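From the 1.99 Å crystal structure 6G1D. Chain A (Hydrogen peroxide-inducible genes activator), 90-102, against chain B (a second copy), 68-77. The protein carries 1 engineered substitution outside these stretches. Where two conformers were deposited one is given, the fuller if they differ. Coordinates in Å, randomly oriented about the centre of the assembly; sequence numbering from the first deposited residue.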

ATOM      1  N   HIS A  90      10.784 -13.338 -32.547  1.00 41.86           N
ATOM      2  CA  HIS A  90       9.723 -14.090 -31.882  1.00 41.82           C
ATOM      3  C   HIS A  90       8.665 -14.631 -32.827  1.00 43.64           C
ATOM      4  O   HIS A  90       8.006 -15.635 -32.491  1.00 45.99           O
ATOM      5  CB  HIS A  90       9.086 -13.274 -30.784  1.00 45.23           C
ATOM      6  CG  HIS A  90       9.910 -13.208 -29.538  1.00 47.93           C
ATOM      7  ND1 HIS A  90      10.929 -12.291 -29.352  1.00 48.29           N
ATOM      8  CD2 HIS A  90       9.861 -13.956 -28.416  1.00 48.18           C
ATOM      9  CE1 HIS A  90      11.438 -12.454 -28.146  1.00 50.74           C
ATOM     10  NE2 HIS A  90      10.811 -13.457 -27.558  1.00 52.06           N
ATOM     11  N   ALA A  91       8.504 -14.004 -34.001  1.00 44.22           N
ATOM     12  CA  ALA A  91       7.523 -14.472 -34.964  1.00 45.39           C
ATOM     13  C   ALA A  91       7.804 -15.901 -35.453  1.00 47.33           C
ATOM     14  O   ALA A  91       6.881 -16.655 -35.702  1.00 45.87           O
ATOM     15  CB  ALA A  91       7.477 -13.525 -36.163  1.00 46.26           C
ATOM     16  N   LYS A  92       9.079 -16.238 -35.534  1.00 57.28           N
ATOM     17  CA  LYS A  92       9.520 -17.581 -35.923  1.00 61.24           C
ATOM     18  C   LYS A  92       9.001 -18.658 -34.964  1.00 62.09           C
ATOM     19  O   LYS A  92       8.574 -19.729 -35.415  1.00 64.31           O
ATOM     20  CB  LYS A  92      11.050 -17.668 -36.038  1.00 64.32           C
ATOM     21  CG  LYS A  92      11.638 -16.718 -37.085  1.00 67.45           C
ATOM     22  CD  LYS A  92      13.157 -16.726 -37.089  1.00 78.37           C
ATOM     23  CE  LYS A  92      13.698 -15.919 -38.266  1.00 83.72           C
ATOM     24  NZ  LYS A  92      13.579 -14.439 -38.086  1.00 80.75           N
ATOM     25  N   GLY A  93       9.025 -18.344 -33.660  1.00 58.64           N
ATOM     26  CA  GLY A  93       8.475 -19.221 -32.624  1.00 60.97           C
ATOM     27  C   GLY A  93       6.978 -19.172 -32.330  1.00 62.98           C
ATOM     28  O   GLY A  93       6.496 -20.035 -31.580  1.00 61.20           O
ATOM     29  N   ALA A  94       6.262 -18.167 -32.824  1.00 54.63           N
ATOM     30  CA  ALA A  94       4.917 -17.858 -32.287  1.00 51.39           C
ATOM     31  C   ALA A  94       3.866 -18.938 -32.507  1.00 53.86           C
ATOM     32  O   ALA A  94       2.970 -19.076 -31.667  1.00 53.51           O
ATOM     33  CB  ALA A  94       4.426 -16.512 -32.832  1.00 57.43           C
ATOM     34  N   ASN A  95       3.988 -19.693 -33.589  1.00 58.51           N
ATOM     35  CA  ASN A  95       3.040 -20.778 -33.911  1.00 65.07           C
ATOM     36  C   ASN A  95       3.061 -22.035 -33.052  1.00 67.09           C
ATOM     37  O   ASN A  95       2.081 -22.754 -33.036  1.00 65.63           O
ATOM     38  CB  ASN A  95       3.248 -21.283 -35.354  1.00 63.23           C
ATOM     39  CG  ASN A  95       2.628 -20.370 -36.391  1.00 80.40           C
ATOM     40  OD1 ASN A  95       1.699 -19.613 -36.099  1.00 73.14           O
ATOM     41  ND2 ASN A  95       3.173 -20.401 -37.619  1.00 82.00           N
ATOM     42  N   GLY A  96       4.180 -22.300 -32.379  1.00 60.50           N
ATOM     43  CA  GLY A  96       4.331 -23.514 -31.585  1.00 67.56           C
ATOM     44  C   GLY A  96       3.662 -23.381 -30.219  1.00 67.93           C
ATOM     45  O   GLY A  96       3.571 -22.290 -29.646  1.00 61.30           O
ATOM     46  N   SER A  97       3.144 -24.486 -29.719  1.00 62.66           N
ATOM     47  CA  SER A  97       2.430 -24.483 -28.448  1.00 61.03           C
ATOM     48  C   SER A  97       3.417 -24.487 -27.280  1.00 57.91           C
ATOM     49  O   SER A  97       4.402 -25.251 -27.266  1.00 53.33           O
ATOM     50  CB  SER A  97       1.496 -25.693 -28.380  1.00 61.67           C
ATOM     51  OG  SER A  97       0.944 -25.862 -27.080  1.00 62.01           O
ATOM     52  N   LEU A  98       3.152 -23.609 -26.309  1.00 45.62           N
ATOM     53  CA  LEU A  98       4.042 -23.442 -25.178  1.00 49.81           C
ATOM     54  C   LEU A  98       5.472 -23.223 -25.627  1.00 49.39           C
ATOM     55  O   LEU A  98       6.367 -23.934 -25.212  1.00 47.72           O
ATOM     56  CB  LEU A  98       3.947 -24.625 -24.171  1.00 45.10           C
ATOM     57  CG  LEU A  98       2.591 -24.654 -23.425  1.00 45.67           C
ATOM     58  CD1 LEU A  98       2.479 -25.838 -22.458  1.00 46.32           C
ATOM     59  CD2 LEU A  98       2.368 -23.352 -22.644  1.00 45.25           C
ATOM     60  N   THR A  99       5.668 -22.224 -26.471  1.00 51.03           N
ATOM     61  CA  THR A  99       6.991 -21.753 -26.839  1.00 49.94           C
ATOM     62  C   THR A  99       7.050 -20.277 -26.460  1.00 48.76           C
ATOM     63  O   THR A  99       6.023 -19.600 -26.383  1.00 50.23           O
ATOM     64  CB  THR A  99       7.259 -21.938 -28.351  1.00 53.45           C
ATOM     65  OG1 THR A  99       6.279 -21.193 -29.080  1.00 59.93           O
ATOM     66  CG2 THR A  99       7.138 -23.403 -28.746  1.00 56.59           C
ATOM     67  N   GLY A 100       8.256 -19.792 -26.216  1.00 45.70           N
ATOM     68  CA  GLY A 100       8.452 -18.394 -25.881  1.00 44.52           C
ATOM     69  C   GLY A 100       8.054 -18.065 -24.439  1.00 45.84           C
ATOM     70  O   GLY A 100       7.778 -18.963 -23.642  1.00 44.05           O
ATOM     71  N   PRO A 101       8.042 -16.768 -24.109  1.00 46.58           N
ATOM     72  CA  PRO A 101       7.709 -16.287 -22.782  1.00 46.46           C
ATOM     73  C   PRO A 101       6.326 -16.682 -22.325  1.00 45.69           C
ATOM     74  O   PRO A 101       5.393 -16.683 -23.120  1.00 45.24           O
ATOM     75  CB  PRO A 101       7.784 -14.755 -22.929  1.00 47.75           C
ATOM     76  CG  PRO A 101       8.704 -14.526 -24.065  1.00 47.29           C
ATOM     77  CD  PRO A 101       8.446 -15.663 -25.011  1.00 47.73           C
ATOM     78  N   LEU A 102       6.219 -17.046 -21.059  1.00 36.22           N
ATOM     79  CA  LEU A 102       4.932 -17.262 -20.402  1.00 36.43           C
ATOM     80  C   LEU A 102       5.179 -16.807 -18.977  1.00 38.42           C
ATOM     81  O   LEU A 102       6.063 -17.323 -18.296  1.00 37.19           O
ATOM     82  CB  LEU A 102       4.543 -18.738 -20.400  1.00 36.42           C
ATOM     83  CG  LEU A 102       3.187 -19.072 -19.756  1.00 39.03           C
ATOM     84  CD1 LEU A 102       2.058 -18.578 -20.627  1.00 40.96           C
ATOM     85  CD2 LEU A 102       3.009 -20.558 -19.540  1.00 39.81           C
TER
ATOM     86  N   PRO B  68      -3.645 -17.519 -31.499  1.00 45.72           N
ATOM     87  CA  PRO B  68      -2.627 -17.710 -30.456  1.00 44.58           C
ATOM     88  C   PRO B  68      -1.297 -17.014 -30.765  1.00 43.00           C
ATOM     89  O   PRO B  68      -0.755 -16.304 -29.918  1.00 42.94           O
ATOM     90  CB  PRO B  68      -2.485 -19.233 -30.379  1.00 45.92           C
ATOM     91  CG  PRO B  68      -3.813 -19.749 -30.763  1.00 47.73           C
ATOM     92  CD  PRO B  68      -4.428 -18.750 -31.729  1.00 47.10           C
ATOM     93  N   ALA B  69      -0.817 -17.181 -31.993  1.00 45.51           N
ATOM     94  CA  ALA B  69       0.392 -16.499 -32.458  1.00 44.21           C
ATOM     95  C   ALA B  69       0.291 -14.979 -32.386  1.00 43.49           C
ATOM     96  O   ALA B  69       1.238 -14.305 -31.964  1.00 43.05           O
ATOM     97  CB  ALA B  69       0.708 -16.923 -33.886  1.00 47.56           C
ATOM     98  N   GLY B  70      -0.837 -14.433 -32.806  1.00 44.76           N
ATOM     99  CA  GLY B  70      -1.063 -12.978 -32.736  1.00 43.87           C
ATOM    100  C   GLY B  70      -1.038 -12.463 -31.292  1.00 44.46           C
ATOM    101  O   GLY B  70      -0.433 -11.442 -30.995  1.00 44.24           O
ATOM    102  N   GLU B  71      -1.667 -13.216 -30.386  1.00 45.53           N
ATOM    103  CA  GLU B  71      -1.677 -12.834 -28.979  1.00 44.69           C
ATOM    104  C   GLU B  71      -0.265 -12.825 -28.375  1.00 44.33           C
ATOM    105  O   GLU B  71       0.082 -11.936 -27.594  1.00 44.82           O
ATOM    106  CB  GLU B  71      -2.612 -13.751 -28.197  1.00 46.01           C
ATOM    107  CG  GLU B  71      -2.795 -13.366 -26.726  1.00 50.87           C
ATOM    108  CD  GLU B  71      -3.924 -14.118 -26.036  1.00 53.81           C
ATOM    109  OE1 GLU B  71      -5.007 -14.240 -26.700  1.00 54.44           O
ATOM    110  OE2 GLU B  71      -3.716 -14.550 -24.852  1.00 58.79           O
ATOM    111  N   LYS B  72       0.554 -13.812 -28.754  1.00 42.00           N
ATOM    112  CA  LYS B  72       1.936 -13.852 -28.291  1.00 41.89           C
ATOM    113  C   LYS B  72       2.802 -12.753 -28.889  1.00 41.23           C
ATOM    114  O   LYS B  72       3.684 -12.240 -28.220  1.00 41.57           O
ATOM    115  CB  LYS B  72       2.575 -15.223 -28.563  1.00 41.84           C
ATOM    116  CG  LYS B  72       2.051 -16.324 -27.682  1.00 43.00           C
ATOM    117  CD  LYS B  72       2.767 -17.644 -27.944  1.00 43.39           C
ATOM    118  CE  LYS B  72       1.952 -18.540 -28.855  1.00 43.62           C
ATOM    119  NZ  LYS B  72       2.652 -19.864 -28.932  1.00 46.81           N
ATOM    120  N   LEU B  73       2.564 -12.378 -30.138  1.00 36.97           N
ATOM    121  CA  LEU B  73       3.374 -11.326 -30.766  1.00 36.56           C
ATOM    122  C   LEU B  73       2.912  -9.894 -30.452  1.00 37.08           C
ATOM    123  O   LEU B  73       3.704  -8.953 -30.584  1.00 36.83           O
ATOM    124  CB  LEU B  73       3.440 -11.541 -32.279  1.00 35.74           C
ATOM    125  CG  LEU B  73       4.266 -12.802 -32.672  1.00 35.49           C
ATOM    126  CD1 LEU B  73       3.996 -13.166 -34.136  1.00 35.06           C
ATOM    127  CD2 LEU B  73       5.736 -12.536 -32.422  1.00 35.66           C
ATOM    128  N   LEU B  74       1.688  -9.781 -29.978  1.00 37.79           N
ATOM    129  CA  LEU B  74       1.094  -8.409 -29.762  0.89 38.29           C
ATOM    130  C   LEU B  74       1.966  -7.429 -28.769  1.00 38.67           C
ATOM    131  O   LEU B  74       2.348  -6.238 -28.980  1.00 38.45           O
ATOM    132  CB  LEU B  74      -0.346  -8.535 -29.224  0.89 39.22           C
ATOM    133  CG  LEU B  74      -1.158  -7.269 -28.989  0.89 40.04           C
ATOM    134  CD1 LEU B  74      -1.287  -6.490 -30.277  0.89 39.55           C
ATOM    135  CD2 LEU B  74      -2.544  -7.641 -28.452  0.89 41.23           C
ATOM    136  N   PRO B  75       2.444  -8.059 -27.708  1.00 42.13           N
ATOM    137  CA  PRO B  75       3.322  -7.212 -26.865  1.00 42.35           C
ATOM    138  C   PRO B  75       4.620  -6.757 -27.516  1.00 41.38           C
ATOM    139  O   PRO B  75       5.116  -5.668 -27.246  1.00 41.39           O
ATOM    140  CB  PRO B  75       3.609  -8.056 -25.626  1.00 43.22           C
ATOM    141  CG  PRO B  75       2.934  -9.380 -25.837  1.00 43.22           C
ATOM    142  CD  PRO B  75       1.990  -9.268 -26.986  1.00 42.67           C
ATOM    143  N   PHE B  76       5.168  -7.569 -28.397  1.00 42.95           N
ATOM    144  CA  PHE B  76       6.407  -7.189 -29.101  1.00 42.24           C
ATOM    145  C   PHE B  76       6.118  -6.118 -30.146  1.00 41.61           C
ATOM    146  O   PHE B  76       6.923  -5.201 -30.339  1.00 41.36           O
ATOM    147  CB  PHE B  76       7.104  -8.426 -29.673  1.00 41.99           C
ATOM    148  CG  PHE B  76       7.542  -9.404 -28.600  1.00 42.78           C
ATOM    149  CD1 PHE B  76       8.704  -9.177 -27.847  1.00 43.41           C
ATOM    150  CD2 PHE B  76       6.759 -10.524 -28.299  1.00 43.08           C
ATOM    151  CE1 PHE B  76       9.076 -10.054 -26.842  1.00 44.65           C
ATOM    152  CE2 PHE B  76       7.147 -11.404 -27.296  1.00 44.19           C
ATOM    153  CZ  PHE B  76       8.299 -11.177 -26.561  1.00 44.66           C
ATOM    154  N   ALA B  77       4.960  -6.215 -30.804  1.00 40.66           N
ATOM    155  CA  ALA B  77       4.527  -5.193 -31.752  1.00 40.46           C
ATOM    156  C   ALA B  77       4.319  -3.872 -31.014  1.00 40.89           C
ATOM    157  O   ALA B  77       4.833  -2.839 -31.422  1.00 40.68           O
ATOM    158  CB  ALA B  77       3.250  -5.622 -32.461  1.00 40.72           C
TER
HETATM  159  O   HOH W   1       0.480 -21.674 -30.356  1.00 71.06           O

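This is a mainly apolar contact in which one face of a chain B helix packs against a helix end and the following loop of chain A, with an aromatic stack toward one end and a lysine reaching carbonyl oxygens toward the other. The two stretches bury 460 Å² between them, both sides summed.

Chain B is helical throughout 68-77, with a kink where the N atoms of Pro75(B) and Phe76(B) have no bond to the turn before. For proline this is expected, since its nitrogen carries no hydrogen. Ala69(B), Lys72(B), Leu73(B) and Phe76(B) all direct their CA-to-CB bonds toward chain A. Their three- and four-residue spacing puts them on one side of the helix. Chain A supplies the last part of a helix, a type I turn from Gly93(A) to Gly96(A), and the start of a strand at Gly100(A). The backbones come close at Ala94(A) and Ala69(B), whose CA atoms lie 4.7 Å apart. Small side chains permit this approach: CB of Ala94(A) is 3.9 Å from CB of Ala69(B).

Leu73(B) fills the space beside these alanines. Its CD1 lies 3.6 Å from CB of Ala94(A) and 4.0 Å from CB of Ala91(A). Its CD2 packs against the chain A backbone, 3.5 Å from N of Ala91(A). These are van der Waals contacts that exclude water.

His90(A) and Phe76(B) form a face-to-face stack. The ring centroids are 4.0 Å apart and the planes meet at 19°. NE2 of His90(A) comes within 3.5 Å of CZ of Phe76(B). ND1 of the histidine is hydrogen-bonded elsewhere in the structure. Pro101(A) adds an apolar contact at the edge of the phenylalanine ring, where its CG is 4.2 Å from CZ of Phe76(B).

Lys72(B) extends toward chain A and brings its amine to the turn. NZ of Lys72(B) donates a weak hydrogen bond to O of Ala94(A) at 2.9 Å. O of Gly96(A) is nearer to NZ of Lys72(B), at 2.7 Å, but the angle is too poor for a hydrogen bond. The positive amine still sits favourably beside both partly negative oxygens. Water 1 extends the link: its oxygen accepts from NZ of Lys72(B) at 3.2 Å, and the water donates a weak hydrogen bond to O of Asn95(A), with its oxygen 3.3 Å from that atom.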